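Local coordinates for protein MymaA.19257.a.B3 (Mycobacterium marinum, PDB 6Q10) that is of unknown function, a probably membrane-anchored Rv2700 ortholog whose soluble part, given here, carries a LytR_C-type domain probably connected with the cell envelope, at residues A90-A95 with K149-S154; G49-L54 with T119-N124; D64-D69 with Q77-T82. All blocks are in the same frame, centred on the assembly; numbering follows the deposited sequence. Where two conformers were deposited one is given.

Contact 1. Residues A90-A95 with K149-S154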
loop_
_atom_site.group_PDB
_atom_site.type_symbol
_atom_site.label_atom_id
_atom_site.label_comp_id
_atom_site.label_asym_id
_atom_site.label_seq_id
_atom_site.Cartn_x
_atom_site.Cartn_y
_atom_site.Cartn_z
ATOM N N ALA A 90 1.901 3.992 -4.290
ATOM C CA ALA A 90 0.536 3.827 -4.773
ATOM C C ALA A 90 -0.332 3.110 -3.741
ATOM O O ALA A 90 -1.462 3.537 -3.474
ATOM C CB ALA A 90 0.538 3.053 -6.111
ATOM N N VAL A 91 0.181 2.015 -3.163
ATOM C CA VAL A 91 -0.562 1.319 -2.114
ATOM C C VAL A 91 -0.811 2.250 -0.929
ATOM O O VAL A 91 -1.885 2.225 -0.314
ATOM C CB VAL A 91 0.190 0.050 -1.680
ATOM C CG1 VAL A 91 -0.578 -0.661 -0.567
ATOM C CG2 VAL A 91 0.351 -0.886 -2.891
ATOM N N TRP A 92 0.172 3.087 -0.590
ATOM C CA TRP A 92 0.035 3.942 0.587
ATOM C C TRP A 92 -1.087 4.963 0.448
ATOM O O TRP A 92 -1.610 5.444 1.454
ATOM C CB TRP A 92 1.398 4.624 0.833
ATOM C CG TRP A 92 1.622 5.245 2.169
ATOM C CD1 TRP A 92 1.232 4.776 3.386
ATOM C CD2 TRP A 92 2.337 6.460 2.406
ATOM N NE1 TRP A 92 1.680 5.635 4.378
ATOM C CE2 TRP A 92 2.341 6.686 3.790
ATOM C CE3 TRP A 92 2.945 7.394 1.564
ATOM C CZ2 TRP A 92 2.957 7.813 4.357
ATOM C CZ3 TRP A 92 3.563 8.503 2.134
ATOM C CH2 TRP A 92 3.562 8.688 3.508
ATOM N N LEU A 93 -1.459 5.316 -0.788
ATOM C CA LEU A 93 -2.607 6.187 -1.000
ATOM C C LEU A 93 -3.880 5.595 -0.417
ATOM O O LEU A 93 -4.711 6.318 0.140
ATOM C CB LEU A 93 -2.804 6.414 -2.501
ATOM C CG LEU A 93 -1.697 7.222 -3.149
ATOM C CD1 LEU A 93 -1.882 7.122 -4.669
ATOM C CD2 LEU A 93 -1.735 8.697 -2.703
ATOM N N VAL A 94 -4.075 4.279 -0.583
ATOM C CA VAL A 94 -5.320 3.651 -0.164
ATOM C C VAL A 94 -5.165 2.923 1.170
ATOM O O VAL A 94 -6.176 2.504 1.749
ATOM C CB VAL A 94 -5.872 2.719 -1.262
ATOM C CG1 VAL A 94 -6.300 3.572 -2.484
ATOM C CG2 VAL A 94 -4.836 1.660 -1.687
ATOM N N ALA A 95 -3.946 2.805 1.690
ATOM C CA ALA A 95 -3.707 2.296 3.048
ATOM C C ALA A 95 -2.822 3.293 3.790
ATOM O O ALA A 95 -1.688 2.985 4.172
ATOM C CB ALA A 95 -3.053 0.917 2.992
ATOM N N LYS A 149 -1.038 16.388 0.680
ATOM C CA LYS A 149 -2.143 16.644 1.600
ATOM C C LYS A 149 -2.686 15.352 2.200
ATOM O O LYS A 149 -2.996 15.292 3.398
ATOM C CB LYS A 149 -3.263 17.419 0.890
ATOM C CG LYS A 149 -4.505 17.578 1.772
ATOM C CD LYS A 149 -5.670 18.177 0.999
ATOM C CE LYS A 149 -6.966 18.097 1.800
ATOM N NZ LYS A 149 -8.136 18.518 0.981
ATOM N N ILE A 150 -2.828 14.312 1.381
ATOM C CA ILE A 150 -3.332 13.040 1.882
ATOM C C ILE A 150 -2.466 12.554 3.031
ATOM O O ILE A 150 -2.963 12.209 4.111
ATOM C CB ILE A 150 -3.393 12.021 0.734
ATOM C CG1 ILE A 150 -4.474 12.457 -0.247
ATOM C CG2 ILE A 150 -3.657 10.596 1.248
ATOM C CD1 ILE A 150 -4.349 11.839 -1.632
ATOM N N HIS A 151 -1.162 12.549 2.828
ATOM C CA HIS A 151 -0.283 11.975 3.835
ATOM C C HIS A 151 -0.011 12.922 4.991
ATOM O O HIS A 151 0.270 12.456 6.103
ATOM C CB HIS A 151 0.998 11.503 3.158
ATOM C CG HIS A 151 0.733 10.421 2.180
ATOM N ND1 HIS A 151 0.077 9.267 2.537
ATOM C CD2 HIS A 151 0.965 10.333 0.853
ATOM C CE1 HIS A 151 -0.055 8.497 1.476
ATOM N NE2 HIS A 151 0.480 9.117 0.439
ATOM N N ALA A 152 -0.141 14.228 4.792
ATOM C CA ALA A 152 0.108 15.123 5.908
ATOM C C ALA A 152 -1.056 15.198 6.857
ATOM O O ALA A 152 -0.892 15.699 7.975
ATOM C CB ALA A 152 0.390 16.535 5.406
ATOM N N SER A 153 -2.242 14.779 6.419
ATOM C CA SER A 153 -3.468 15.051 7.157
ATOM C C SER A 153 -4.097 13.796 7.732
ATOM O O SER A 153 -5.127 13.898 8.405
ATOM C CB SER A 153 -4.492 15.761 6.266
ATOM O OG SER A 153 -4.917 14.937 5.194
ATOM N N SER A 154 -3.504 12.637 7.496
ATOM C CA SER A 154 -4.113 11.364 7.853
ATOM C C SER A 154 -3.649 10.853 9.208
ATOM O O SER A 154 -2.589 11.235 9.716
ATOM C CB SER A 154 -3.800 10.324 6.778
ATOM O OG SER A 154 -4.583 10.631 5.630
#
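The six-membered ring of W92 and the imidazole of H151 lie flat on one another, a face-to-face stack with centroids 3.5 Å apart and planes only 8° from parallel. Each ring gives one face to the other; the opposite face of the imidazole has CG2 of I150 4.1 Å above its plane, toward the rim, and the backbone C of W92 lies at the imidazole edge. Within the stack, H151 CG sits 3.4 Å from W92 CZ3, and H151 CB reaches the far end of the indole, 3.8 Å from W92 CH2. The two side chains come from opposite directions. W92 holds CG anti to its backbone N (chi1 -164°), which carries the indole out from helix 85-94 to lie flat against the histidine of helix 144-153. L93 crosses H151 at about a right angle, its CD2 3.9 Å from H151 NE2, and the same methyl meets CD1 of I150 at 4.2 Å. The short axes of 90-94 and 149-153 stay 10.7 Å apart and cross at 54°, a gap filled mostly by side chains. At the end of the C-terminal helix, S154 OG turns back to the carbonyl of I150. R16, M19 and T20 of helix 16-20 also touch W92, so the indole joins three helices. All four touching residues are buried, and with no polar bond between the segments the C-terminal helix is held here by ring stacking and dispersion, an environment that would probably favour a neutral imidazole.

Contact 2. Residues G49-L54 with T119-N124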
loop_
_atom_site.group_PDB
_atom_site.type_symbol
_atom_site.label_atom_id
_atom_site.label_comp_id
_atom_site.label_asym_id
_atom_site.label_seq_id
_atom_site.Cartn_x
_atom_site.Cartn_y
_atom_site.Cartn_z
ATOM N N GLY A 49 -9.069 -8.146 -3.767
ATOM C CA GLY A 49 -10.135 -7.884 -4.731
ATOM C C GLY A 49 -10.471 -6.410 -4.827
ATOM O O GLY A 49 -10.704 -5.886 -5.922
ATOM N N ALA A 50 -10.482 -5.709 -3.684
ATOM C CA ALA A 50 -10.775 -4.273 -3.707
ATOM C C ALA A 50 -9.698 -3.498 -4.458
ATOM O O ALA A 50 -10.009 -2.549 -5.195
ATOM C CB ALA A 50 -10.912 -3.743 -2.278
ATOM N N LEU A 51 -8.433 -3.891 -4.286
ATOM C CA LEU A 51 -7.331 -3.291 -5.045
ATOM C C LEU A 51 -7.480 -3.558 -6.541
ATOM O O LEU A 51 -7.281 -2.660 -7.371
ATOM C CB LEU A 51 -5.993 -3.839 -4.549
ATOM C CG LEU A 51 -5.569 -3.369 -3.156
ATOM C CD1 LEU A 51 -4.351 -4.158 -2.770
ATOM C CD2 LEU A 51 -5.210 -1.857 -3.182
ATOM N N LYS A 52 -7.790 -4.802 -6.907
ATOM C CA LYS A 52 -8.033 -5.100 -8.318
ATOM C C LYS A 52 -9.127 -4.206 -8.884
ATOM O O LYS A 52 -8.994 -3.674 -9.994
ATOM C CB LYS A 52 -8.401 -6.578 -8.483
ATOM C CG LYS A 52 -8.430 -7.012 -9.948
ATOM C CD LYS A 52 -8.794 -8.476 -10.083
ATOM C CE LYS A 52 -8.866 -8.897 -11.544
ATOM N NZ LYS A 52 -8.766 -10.378 -11.652
ATOM N N ASP A 53 -10.206 -4.002 -8.123
ATOM C CA ASP A 53 -11.307 -3.176 -8.611
ATOM C C ASP A 53 -10.880 -1.733 -8.853
ATOM O O ASP A 53 -11.459 -1.060 -9.721
ATOM C CB ASP A 53 -12.469 -3.212 -7.621
ATOM C CG ASP A 53 -13.148 -4.557 -7.577
ATOM O OD1 ASP A 53 -12.938 -5.345 -8.522
ATOM O OD2 ASP A 53 -13.905 -4.813 -6.618
ATOM N N LEU A 54 -9.892 -1.239 -8.094
ATOM C CA LEU A 54 -9.356 0.105 -8.282
ATOM C C LEU A 54 -8.418 0.209 -9.471
ATOM O O LEU A 54 -8.064 1.321 -9.874
ATOM C CB LEU A 54 -8.593 0.568 -7.033
ATOM C CG LEU A 54 -9.403 0.757 -5.761
ATOM C CD1 LEU A 54 -8.417 0.942 -4.647
ATOM C CD2 LEU A 54 -10.348 1.949 -5.879
ATOM N N THR A 119 -9.569 -2.015 8.455
ATOM C CA THR A 119 -10.966 -2.254 8.097
ATOM C C THR A 119 -11.122 -2.258 6.582
ATOM O O THR A 119 -11.259 -3.333 5.992
ATOM C CB THR A 119 -11.900 -1.235 8.757
ATOM O OG1 THR A 119 -11.430 0.094 8.495
ATOM C CG2 THR A 119 -12.005 -1.475 10.266
ATOM N N THR A 120 -11.048 -1.097 5.927
ATOM C CA THR A 120 -11.227 -0.986 4.493
ATOM C C THR A 120 -10.144 -0.081 3.904
ATOM O O THR A 120 -9.476 0.674 4.618
ATOM C CB THR A 120 -12.610 -0.405 4.145
ATOM O OG1 THR A 120 -12.693 0.928 4.653
ATOM C CG2 THR A 120 -13.724 -1.231 4.763
ATOM N N LEU A 121 -9.953 -0.189 2.592
ATOM C CA LEU A 121 -9.124 0.783 1.892
ATOM C C LEU A 121 -9.713 2.187 2.041
ATOM O O LEU A 121 -10.930 2.373 2.168
ATOM C CB LEU A 121 -9.021 0.433 0.407
ATOM C CG LEU A 121 -8.372 -0.909 0.064
ATOM C CD1 LEU A 121 -8.441 -1.071 -1.431
ATOM C CD2 LEU A 121 -6.944 -0.899 0.553
ATOM N N ALA A 122 -8.829 3.173 2.031
ATOM C CA ALA A 122 -9.248 4.559 2.141
ATOM C C ALA A 122 -9.697 5.078 0.791
ATOM O O ALA A 122 -9.143 4.713 -0.250
ATOM C CB ALA A 122 -8.109 5.437 2.663
ATOM N N HIS A 123 -10.696 5.955 0.819
ATOM C CA HIS A 123 -11.119 6.623 -0.401
ATOM C C HIS A 123 -11.782 7.941 -0.043
ATOM O O HIS A 123 -12.490 8.053 0.966
ATOM C CB HIS A 123 -12.064 5.749 -1.239
ATOM C CG HIS A 123 -13.451 5.651 -0.689
ATOM N ND1 HIS A 123 -14.468 6.496 -1.082
ATOM C CD2 HIS A 123 -13.995 4.805 0.217
ATOM C CE1 HIS A 123 -15.577 6.178 -0.440
ATOM N NE2 HIS A 123 -15.318 5.156 0.355
ATOM N N ASN A 124 -11.535 8.929 -0.879
ATOM C CA ASN A 124 -12.142 10.242 -0.751
ATOM C C ASN A 124 -11.874 10.936 -2.078
ATOM O O ASN A 124 -11.266 10.348 -2.971
ATOM C CB ASN A 124 -11.615 11.016 0.463
ATOM C CG ASN A 124 -10.115 11.223 0.433
ATOM O OD1 ASN A 124 -9.524 11.512 -0.608
ATOM N ND2 ASN A 124 -9.481 11.048 1.587
#
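The last turns of helix 43-54 face an irregular, extended run, 119-124, across a CA-CA separation of 7.7 Å between A50 and L121, the closest CA pair between the two. The L121 side chain crosses this distance and ends in one methyl that makes the contacts. CD1 of L121 lies 3.7 Å from CB of A50, 3.8 Å from CD2 of L51 and 3.8 Å from CD1 of L54, so three residues from one helical face, spaced one and three apart, converge on one carbon. L121 has its CG anti to the carbonyl carbon (chi1 -62°) and CD1 carried outward by an extended chi2 of 177°, which lays the methyl among its three partners. L51 meets it at about a right angle, whereas L54 slides past in the opposite direction, bringing the ends of the two leucines alongside each other. A50, with no more than a CB, supplies a short flank and lets the leucine come close to the helix backbone. V94, near the end of helix 85-94, is touched by L51, L54 and L121 alike; L51 also reaches V32 and V34 of the central sheet. The contact sits at the partly exposed margin of the core, with L51 as its buried member. Farther along the loop, N124 occupies the N-cap position of helix 125-132, its OD1 accepting from the backbone N of I127. On the helix side, L54 O receives NE of R135. Between the two segments the chemistry is wholly apolar and modest in extent, 144 Å² summed over both sides: contacts of this kind exclude water but impose little direction, and a directional tie for the loop comes instead from the backbone bond of A122 with V94.

Contact 3. Residues D64-D69 with Q77-T82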
loop_
_atom_site.group_PDB
_atom_site.type_symbol
_atom_site.label_atom_id
_atom_site.label_comp_id
_atom_site.label_asym_id
_atom_site.label_seq_id
_atom_site.Cartn_x
_atom_site.Cartn_y
_atom_site.Cartn_z
ATOM N N ASP A 64 0.481 -13.728 6.362
ATOM C CA ASP A 64 1.812 -13.159 6.600
ATOM C C ASP A 64 2.690 -14.111 7.411
ATOM O O ASP A 64 2.323 -14.466 8.536
ATOM C CB ASP A 64 1.693 -11.845 7.360
ATOM C CG ASP A 64 3.043 -11.270 7.717
ATOM O OD1 ASP A 64 4.014 -11.548 6.984
ATOM O OD2 ASP A 64 3.130 -10.543 8.728
ATOM N N PRO A 65 3.846 -14.548 6.891
ATOM C CA PRO A 65 4.711 -15.421 7.696
ATOM C C PRO A 65 5.470 -14.705 8.801
ATOM O O PRO A 65 5.917 -15.385 9.746
ATOM C CB PRO A 65 5.672 -16.026 6.658
ATOM C CG PRO A 65 5.686 -15.086 5.526
ATOM C CD PRO A 65 4.379 -14.298 5.538
ATOM N N VAL A 66 5.624 -13.379 8.726
ATOM C CA VAL A 66 6.410 -12.673 9.733
ATOM C C VAL A 66 5.656 -12.640 11.055
ATOM O O VAL A 66 6.170 -13.065 12.102
ATOM C CB VAL A 66 6.772 -11.256 9.257
ATOM C CG1 VAL A 66 7.534 -10.523 10.369
ATOM C CG2 VAL A 66 7.606 -11.317 7.993
ATOM N N TYR A 67 4.422 -12.159 11.024
ATOM C CA TYR A 67 3.558 -12.124 12.206
ATOM C C TYR A 67 2.645 -13.350 12.265
ATOM O O TYR A 67 1.449 -13.251 12.524
ATOM C CB TYR A 67 2.747 -10.829 12.224
ATOM C CG TYR A 67 3.599 -9.593 12.446
ATOM C CD1 TYR A 67 3.827 -9.098 13.735
ATOM C CD2 TYR A 67 4.203 -8.952 11.389
ATOM C CE1 TYR A 67 4.620 -7.979 13.941
ATOM C CE2 TYR A 67 4.992 -7.830 11.579
ATOM C CZ TYR A 67 5.211 -7.359 12.855
ATOM O OH TYR A 67 6.001 -6.237 13.026
ATOM N N ALA A 68 3.218 -14.525 12.025
ATOM C CA ALA A 68 2.411 -15.742 11.988
ATOM C C ALA A 68 1.920 -16.158 13.373
ATOM O O ALA A 68 0.841 -16.748 13.494
ATOM C CB ALA A 68 3.210 -16.876 11.341
ATOM N N ASP A 69 2.691 -15.884 14.425
ATOM C CA ASP A 69 2.351 -16.387 15.748
ATOM C C ASP A 69 1.741 -15.337 16.661
ATOM O O ASP A 69 1.131 -15.698 17.676
ATOM C CB ASP A 69 3.592 -16.983 16.411
ATOM C CG ASP A 69 4.061 -18.230 15.712
ATOM O OD1 ASP A 69 3.220 -19.123 15.517
ATOM O OD2 ASP A 69 5.252 -18.312 15.341
ATOM N N GLN A 77 1.216 -2.819 7.541
ATOM C CA GLN A 77 2.537 -2.427 7.055
ATOM C C GLN A 77 2.546 -2.490 5.544
ATOM O O GLN A 77 1.782 -3.246 4.944
ATOM C CB GLN A 77 3.658 -3.359 7.570
ATOM C CG GLN A 77 3.736 -3.377 9.051
ATOM C CD GLN A 77 4.707 -4.407 9.577
ATOM O OE1 GLN A 77 5.048 -5.386 8.895
ATOM N NE2 GLN A 77 5.161 -4.189 10.816
ATOM N N ILE A 78 3.407 -1.691 4.925
ATOM C CA ILE A 78 3.727 -1.855 3.513
ATOM C C ILE A 78 5.214 -2.151 3.434
ATOM O O ILE A 78 6.029 -1.353 3.912
ATOM C CB ILE A 78 3.362 -0.617 2.689
ATOM C CG1 ILE A 78 1.865 -0.337 2.807
ATOM C CG2 ILE A 78 3.720 -0.834 1.200
ATOM C CD1 ILE A 78 1.452 1.017 2.191
ATOM N N ARG A 79 5.558 -3.325 2.905
ATOM C CA ARG A 79 6.941 -3.803 2.868
ATOM C C ARG A 79 7.400 -3.858 1.418
ATOM O O ARG A 79 6.670 -4.354 0.549
ATOM C CB ARG A 79 7.071 -5.180 3.506
ATOM C CG ARG A 79 6.531 -5.314 4.924
ATOM C CD ARG A 79 6.628 -6.771 5.339
ATOM N NE ARG A 79 5.985 -6.973 6.638
ATOM C CZ ARG A 79 5.488 -8.126 7.056
ATOM N NH1 ARG A 79 5.560 -9.207 6.283
ATOM N NH2 ARG A 79 4.906 -8.204 8.259
ATOM N N PHE A 80 8.600 -3.351 1.154
ATOM C CA PHE A 80 9.052 -3.203 -0.232
ATOM C C PHE A 80 10.562 -3.070 -0.238
ATOM O O PHE A 80 11.194 -2.837 0.794
ATOM C CB PHE A 80 8.422 -1.963 -0.888
ATOM C CG PHE A 80 8.666 -0.704 -0.112
ATOM C CD1 PHE A 80 9.697 0.151 -0.446
ATOM C CD2 PHE A 80 7.853 -0.376 0.961
ATOM C CE1 PHE A 80 9.923 1.305 0.279
ATOM C CE2 PHE A 80 8.074 0.786 1.687
ATOM C CZ PHE A 80 9.119 1.617 1.348
ATOM N N GLY A 81 11.137 -3.216 -1.426
ATOM C CA GLY A 81 12.513 -2.855 -1.665
ATOM C C GLY A 81 12.569 -1.582 -2.499
ATOM O O GLY A 81 11.562 -1.096 -3.001
ATOM N N THR A 82 13.796 -1.106 -2.720
ATOM C CA THR A 82 13.939 0.168 -3.406
ATOM C C THR A 82 13.290 0.136 -4.788
ATOM O O THR A 82 12.656 1.119 -5.204
ATOM C CB THR A 82 15.412 0.532 -3.489
ATOM O OG1 THR A 82 15.926 0.652 -2.154
ATOM C CG2 THR A 82 15.575 1.857 -4.219
#
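R79, on the inner strand 76-80, reaches across to Y67 and D64, in the loop after edge strand 60-63, and forms a salt bridge from the mixed sheet of this LytR_C-type domain to that loop. The arginine, extended from CG to NE, meets the D64 carboxylate end-on: NH1 bonds OD1 at 2.9 Å, nearly straight at 164°, and NH2 bonds OD2 at 3.0 Å. The two planes are turned 54° apart, so both nitrogens approach from above the carboxylate plane. From its opposite face come two backbone N-H groups of the loop, V66 N to OD1, closing an Asx turn, and Y67 N to OD2. Each carboxylate oxygen thus takes two donors, which holds the group's rotation and would probably stabilise its negative charge. CG2 of V66 approaches the guanidinium obliquely, 3.4 Å from NH1. Y67 brings its ring edge to the arginine, with CD2 3.3 Å from R79 NH2 and the planes 28° apart. On the strand itself, Q77 supports the arginine from its side: OE1 accepts both NE and NH2, each at 2.9 Å and in the guanidinium plane, with NE nearly along the C=O axis. Q77 thereby helps fix the rotation of the guanidinium. V113 of strand 110-114 touches both D64 and R79, while L10 packs on Y67 and Q77. The other end of the glutamine amide completes the network, NE2 donating to OH of Y67 at 3.1 Å, with the hydroxyl oxygen tilted out of the amide plane.

In the fold
The mixed sheet is the common reference for all three contacts. Contact 3 joins its strand 76-80 to the loop after strand 60-63 and ends before contact 1 opens; the two are centred 19 Å apart, on opposite sides of the chain's centre. They meet through I78, whose CD1 packs on V91 and W92. Contacts 1 and 2 lie 13 Å apart, alternate along the chain and touch through V94 of segment 90-95, which packs on L51 and L54 and whose O probably bonds A122 N at 2.8 Å. Both segments of contact 3 fall between those of contact 2, yet the nearest atoms stay about 9 Å apart. Helices from early and late in the chain thus pack round helix 85-94.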